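PDB 3Q9D: protein CPn_0803/CP_1068/CPj0803/CpB0832 from Chlamydophila pneumoniae, which is of unknown function but is probably linked to the type III secretion system, perhaps at its needle tip. Local coordinates for residues E55-L58 with K59-F62; F74-V77 with V78-A82; F92-M95 with L96-K100. All blocks are in the same frame, centred on the assembly; numbering follows the deposited sequence.

Contact 1: residues E55-L58 with K59-F62; sequences EGNL and KRIF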
# COMPACT_ATOMS: atom_id res chain seq x y z
N GLU A 55 8.09 6.56 30.05
CA GLU A 55 8.89 5.64 29.23
C GLU A 55 8.03 4.56 28.58
O GLU A 55 8.18 4.28 27.39
CB GLU A 55 9.98 4.97 30.07
CG GLU A 55 10.87 4.04 29.26
CD GLU A 55 11.90 3.30 30.12
OE1 GLU A 55 11.49 2.48 30.97
OE2 GLU A 55 13.11 3.55 29.94
N GLY A 56 7.15 3.94 29.36
CA GLY A 56 6.26 2.92 28.83
C GLY A 56 5.38 3.46 27.71
O GLY A 56 5.21 2.82 26.68
N ASN A 57 4.81 4.64 27.91
CA ASN A 57 3.98 5.27 26.89
C ASN A 57 4.75 5.63 25.60
O ASN A 57 4.25 5.45 24.48
CB ASN A 57 3.28 6.50 27.50
CG ASN A 57 2.13 6.10 28.41
OD1 ASN A 57 1.35 5.21 28.05
ND2 ASN A 57 2.03 6.71 29.58
N LEU A 58 5.98 6.10 25.75
CA LEU A 58 6.80 6.39 24.59
C LEU A 58 7.23 5.10 23.90
O LEU A 58 7.20 5.01 22.67
CB LEU A 58 8.02 7.22 24.98
CG LEU A 58 7.72 8.64 25.49
CD1 LEU A 58 8.97 9.27 26.09
CD2 LEU A 58 7.14 9.53 24.40
N LYS A 59 7.64 4.10 24.67
CA LYS A 59 7.95 2.81 24.06
C LYS A 59 6.77 2.32 23.23
O LYS A 59 6.96 1.78 22.15
CB LYS A 59 8.30 1.75 25.11
CG LYS A 59 9.74 1.91 25.67
CD LYS A 59 10.00 0.84 26.75
CE LYS A 59 11.48 0.89 27.21
NZ LYS A 59 12.41 0.54 26.07
N ARG A 60 5.56 2.48 23.74
CA ARG A 60 4.36 2.05 23.02
C ARG A 60 4.20 2.78 21.69
O ARG A 60 4.01 2.16 20.64
CB ARG A 60 3.11 2.26 23.89
CG ARG A 60 1.82 1.72 23.27
CD ARG A 60 0.68 1.63 24.30
NE ARG A 60 1.16 1.17 25.61
CZ ARG A 60 1.28 1.96 26.67
NH1 ARG A 60 1.72 1.47 27.82
NH2 ARG A 60 0.96 3.23 26.58
N ILE A 61 4.25 4.11 21.73
CA ILE A 61 3.98 4.82 20.49
C ILE A 61 5.07 4.59 19.45
O ILE A 61 4.78 4.58 18.27
CB ILE A 61 3.72 6.33 20.69
CG1 ILE A 61 5.00 7.06 21.09
CG2 ILE A 61 2.61 6.58 21.71
CD1 ILE A 61 4.78 8.55 21.32
N PHE A 62 6.31 4.38 19.89
CA PHE A 62 7.39 4.14 18.93
C PHE A 62 7.57 2.67 18.53
O PHE A 62 8.46 2.35 17.75
CB PHE A 62 8.70 4.80 19.40
CG PHE A 62 8.66 6.31 19.25
CD1 PHE A 62 8.72 6.89 17.99
CD2 PHE A 62 8.46 7.14 20.36
CE1 PHE A 62 8.64 8.27 17.81
CE2 PHE A 62 8.38 8.53 20.20
CZ PHE A 62 8.47 9.10 18.91
O HOH W 1 1.20 5.40 24.68

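Contact 2: residues F74-V77 with V78-A82; sequences FQNV and VFNCA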
# COMPACT_ATOMS: atom_id res chain seq x y z
N PHE A 74 2.85 11.86 20.37
CA PHE A 74 3.85 12.15 21.39
C PHE A 74 3.48 13.38 22.25
O PHE A 74 3.58 13.36 23.47
CB PHE A 74 5.22 12.34 20.73
CG PHE A 74 6.16 13.19 21.52
CD1 PHE A 74 6.82 12.67 22.63
CD2 PHE A 74 6.39 14.51 21.16
CE1 PHE A 74 7.71 13.49 23.39
CE2 PHE A 74 7.28 15.31 21.89
CZ PHE A 74 7.92 14.81 23.00
N GLN A 75 3.09 14.48 21.61
CA GLN A 75 2.68 15.66 22.39
C GLN A 75 1.55 15.31 23.33
O GLN A 75 1.52 15.76 24.46
CB GLN A 75 2.23 16.78 21.45
CG GLN A 75 3.35 17.38 20.61
CD GLN A 75 2.83 18.50 19.73
OE1 GLN A 75 1.96 18.28 18.90
NE2 GLN A 75 3.35 19.71 19.94
N ASN A 76 0.61 14.51 22.86
CA ASN A 76 -0.54 14.12 23.69
C ASN A 76 -0.10 13.30 24.91
O ASN A 76 -0.62 13.50 26.01
CB ASN A 76 -1.55 13.33 22.85
CG ASN A 76 -2.78 12.92 23.65
OD1 ASN A 76 -3.54 13.77 24.10
ND2 ASN A 76 -2.97 11.62 23.85
N VAL A 77 0.87 12.42 24.72
CA VAL A 77 1.48 11.66 25.81
C VAL A 77 2.13 12.58 26.84
O VAL A 77 1.95 12.42 28.05
CB VAL A 77 2.55 10.68 25.26
CG1 VAL A 77 3.49 10.19 26.38
CG2 VAL A 77 1.85 9.49 24.57
N VAL A 78 2.87 13.58 26.37
CA VAL A 78 3.48 14.53 27.30
C VAL A 78 2.42 15.33 28.06
O VAL A 78 2.50 15.48 29.29
CB VAL A 78 4.47 15.47 26.59
CG1 VAL A 78 4.97 16.54 27.58
CG2 VAL A 78 5.67 14.67 26.04
N PHE A 79 1.41 15.84 27.35
CA PHE A 79 0.38 16.61 28.02
C PHE A 79 -0.38 15.76 29.04
O PHE A 79 -0.64 16.21 30.15
CB PHE A 79 -0.56 17.28 27.00
CG PHE A 79 0.06 18.47 26.31
CD1 PHE A 79 0.62 19.50 27.06
CD2 PHE A 79 0.09 18.56 24.93
CE1 PHE A 79 1.20 20.60 26.43
CE2 PHE A 79 0.65 19.66 24.29
CZ PHE A 79 1.22 20.68 25.05
N ASN A 80 -0.69 14.52 28.67
CA ASN A 80 -1.36 13.60 29.59
C ASN A 80 -0.53 13.41 30.85
O ASN A 80 -1.04 13.44 31.96
CB ASN A 80 -1.64 12.23 28.94
CG ASN A 80 -2.81 12.27 27.96
OD1 ASN A 80 -3.55 13.24 27.93
ND2 ASN A 80 -2.98 11.20 27.19
N CYS A 81 0.77 13.20 30.67
CA CYS A 81 1.67 13.03 31.80
C CYS A 81 1.76 14.30 32.66
O CYS A 81 1.79 14.21 33.89
CB CYS A 81 3.06 12.58 31.32
SG CYS A 81 3.17 10.82 30.85
N ALA A 82 1.79 15.47 32.02
CA ALA A 82 1.87 16.75 32.73
C ALA A 82 0.58 17.06 33.49
O ALA A 82 0.57 17.88 34.42
CB ALA A 82 2.18 17.87 31.75

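Contact 3: residues F92-M95 with L96-K100; sequences FFEM and LINGK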
# COMPACT_ATOMS: atom_id res chain seq x y z
N PHE A 92 9.51 18.19 29.92
CA PHE A 92 9.69 17.00 29.08
C PHE A 92 9.90 17.30 27.60
O PHE A 92 10.65 16.60 26.92
CB PHE A 92 8.54 16.00 29.29
CG PHE A 92 8.65 15.24 30.59
CD1 PHE A 92 9.75 14.42 30.83
CD2 PHE A 92 7.66 15.33 31.56
CE1 PHE A 92 9.86 13.71 32.03
CE2 PHE A 92 7.76 14.64 32.75
CZ PHE A 92 8.86 13.83 32.99
N PHE A 93 9.25 18.35 27.09
CA PHE A 93 9.50 18.79 25.71
C PHE A 93 10.95 19.26 25.51
O PHE A 93 11.59 18.88 24.54
CB PHE A 93 8.53 19.90 25.29
CG PHE A 93 7.10 19.42 25.06
CD1 PHE A 93 6.85 18.24 24.36
CD2 PHE A 93 6.03 20.15 25.55
CE1 PHE A 93 5.52 17.79 24.14
CE2 PHE A 93 4.70 19.71 25.34
CZ PHE A 93 4.46 18.53 24.64
N GLU A 94 11.45 20.10 26.40
CA GLU A 94 12.87 20.52 26.32
C GLU A 94 13.79 19.30 26.37
O GLU A 94 14.72 19.15 25.57
CB GLU A 94 13.22 21.44 27.48
CG GLU A 94 12.54 22.79 27.45
CD GLU A 94 13.08 23.68 26.34
OE1 GLU A 94 14.00 23.24 25.60
OE2 GLU A 94 12.58 24.82 26.21
N MET A 95 13.51 18.41 27.33
CA MET A 95 14.30 17.20 27.49
C MET A 95 14.30 16.33 26.22
O MET A 95 15.36 15.97 25.67
CB MET A 95 13.76 16.37 28.66
CG MET A 95 14.43 15.00 28.79
SD MET A 95 13.54 13.85 29.87
CE MET A 95 13.28 14.89 31.30
N LEU A 96 13.10 16.01 25.74
CA LEU A 96 12.92 14.99 24.67
C LEU A 96 13.02 15.53 23.24
O LEU A 96 13.38 14.79 22.32
CB LEU A 96 11.59 14.26 24.86
CG LEU A 96 11.50 13.47 26.17
CD1 LEU A 96 10.10 12.90 26.36
CD2 LEU A 96 12.53 12.35 26.18
N ILE A 97 12.68 16.80 23.05
CA ILE A 97 12.82 17.42 21.73
C ILE A 97 14.22 18.03 21.58
O ILE A 97 14.88 17.83 20.56
CB ILE A 97 11.74 18.48 21.48
CG1 ILE A 97 10.36 17.82 21.36
CG2 ILE A 97 12.03 19.25 20.21
CD1 ILE A 97 9.19 18.85 21.35
N ASN A 98 14.68 18.74 22.61
CA ASN A 98 15.97 19.44 22.56
C ASN A 98 17.16 18.76 23.26
O ASN A 98 18.27 19.25 23.18
CB ASN A 98 15.83 20.87 23.08
CG ASN A 98 14.91 21.71 22.22
OD1 ASN A 98 14.79 21.44 21.03
ND2 ASN A 98 14.26 22.71 22.80
N GLY A 99 16.92 17.66 23.97
CA GLY A 99 17.96 17.00 24.75
C GLY A 99 18.51 17.84 25.91
O GLY A 99 19.62 17.60 26.40
N LYS A 100 17.72 18.82 26.36
CA LYS A 100 18.18 19.77 27.39
C LYS A 100 17.41 19.59 28.69
O LYS A 100 16.18 19.44 28.68
CB LYS A 100 18.02 21.20 26.85
CG LYS A 100 18.22 22.32 27.86
CD LYS A 100 19.62 22.31 28.49
CE LYS A 100 20.04 23.71 28.98
NZ LYS A 100 19.05 24.33 29.92

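Contact 1: residues E55-L58 with K59-F62
The last turns of helix 48-61, in a helical bundle, bring E55 alongside K59 and L58 against I61 and F62. The E55-K59 contact is between carbons, E55 CG and CD against K59 CE at 3.8 Å; the charged ends, E55 OE2 and K59 NZ, stay 5.0 Å apart. K59 is extended until its last torsion (chi4 -64°) bends the ammonium; NZ turns instead to E119 in a salt bridge and donates a hydrogen bond to A118 O of the second subunit.

On the bundle side, L58 CD2 lies 4.0 Å from I61 CD1 in one of two I61 conformers, so this touch is less certain. The F62 ring turns its edge to the L58 carbonyl, CD2 being 3.4 Å from L58 O, while F62 N donates to that same oxygen at 3.0 Å. L58 also packs on F74 and F120. On the neighbouring flank, R60 folds alongside N57 and brings NH2 near OD1, but the pair is implausibly short and R60 has two conformers, so that link is doubtful. A water donates to N57 O.

Apolar residues toward the bundle and charged ones along the flank mark an amphipathic helix of a helical bundle.

Contact 2: residues F74-V77 with V78-A82
Four successive i to i+4 bonds, from V78 N to F74 O (3.0 Å) through C81 N to V77 O (3.0 Å), join F74-V77 to V78-A82 as regular alpha-helix within helix 70-82. The F74 and V78 side chains leave the helix in the same direction, one turn apart, and V78 CG2 comes obliquely against the ring at 3.5 Å from F74 CE1. The ring reaches there because CG swings to the far side of the residue from its amide nitrogen (chi1 155°); L58 and L96 pack on it too, while I61 packs at F74 CA and CB.

One residue along, F79 brings its ring obliquely beside the Q75 carbonyl, with CD2 3.2 Å from Q75 O, the oxygen that also takes F79 N at 2.9 Å. The same ring stacks edge-to-face with F93 of helix 86-98. N76 and N80 form the polar flank, amide planes 76° apart; N76 ND2 and N80 ND2, both donors, sit 3.4 Å apart without bonding. N76 also packs on F139 of the second subunit.

Main-chain bonds thus hold this turn together, while the rings and V78 join helix 70-82 to its neighbours and the asparagines add no bond between themselves.

Contact 3: residues F92-M95 with L96-K100
This is a helix C-cap: F92-M95 and L96-K100 form the closing turns of helix 86-98 and the first step out of it, with E94 gripped by N98 and K100. The helix still runs normally at F93, where I97 N donates to F93 O at 2.8 Å. Beyond that the turns relax, and G99 takes a left-handed backbone (phi 64°) that swings the chain back across the helix end.

The E94 carbonyl is the hub of the cap. N98 N donates to E94 O at 3.0 Å and K100 N at 3.1 Å, from opposite faces of the carbonyl plane, each well out of it; the K100 bond is the straighter at hydrogen (170°). G99 N gives M95 O only a weak, bent bond. K100 O in turn lies 3.2 Å from M95 CA, a CA-H...O contact.

The E94 side chain adds a second grip. Its bend at chi2 (-70°) carries the carboxylate along the flank toward N98, where N98 ND2 donates to OE1 at 2.9 Å. The hydrogen comes from above the carboxylate plane, yet OE1 lies close to the plane of the N98 amide.

I97 CD1 sits 3.9 Å from F93 CD1, the two side chains running the same way. On the inward side the buried F92, M95 and L96 join the helix to its neighbours: L96 packs on L116 and I124 of helix 107-133, and F92 on V50 and L54 of helix 48-61.

A glycine in left-handed conformation just past the helix, with the chain folded back to bond a carbonyl of the last turn, is typical of C-terminal capping; here the bond runs from i+6 to i, one residue wider than in a Schellman motif.

Overall arrangement
Contacts 1, 2 and 3 follow one another along the chain, on three successive helices that pack together on the same side of the chain's centre. L58 and I61, F74 and V78, and F92, M95 and L96 are the buried parts; R60, F79, N80, N98 and K100 lie at the surface. The apolar faces meet: L58 CD1 of contact 1 lies 3.8 Å from L96 CD1 of contact 3, and V78 CB 3.5 Å from F93 CE1. The outer chemistry differs. Contact 1 carries charges and reaches the second subunit, contact 2 has asparagines and a lighter touch on that subunit, while contact 3, touched by no other chain, spends its polar groups on ending its helix.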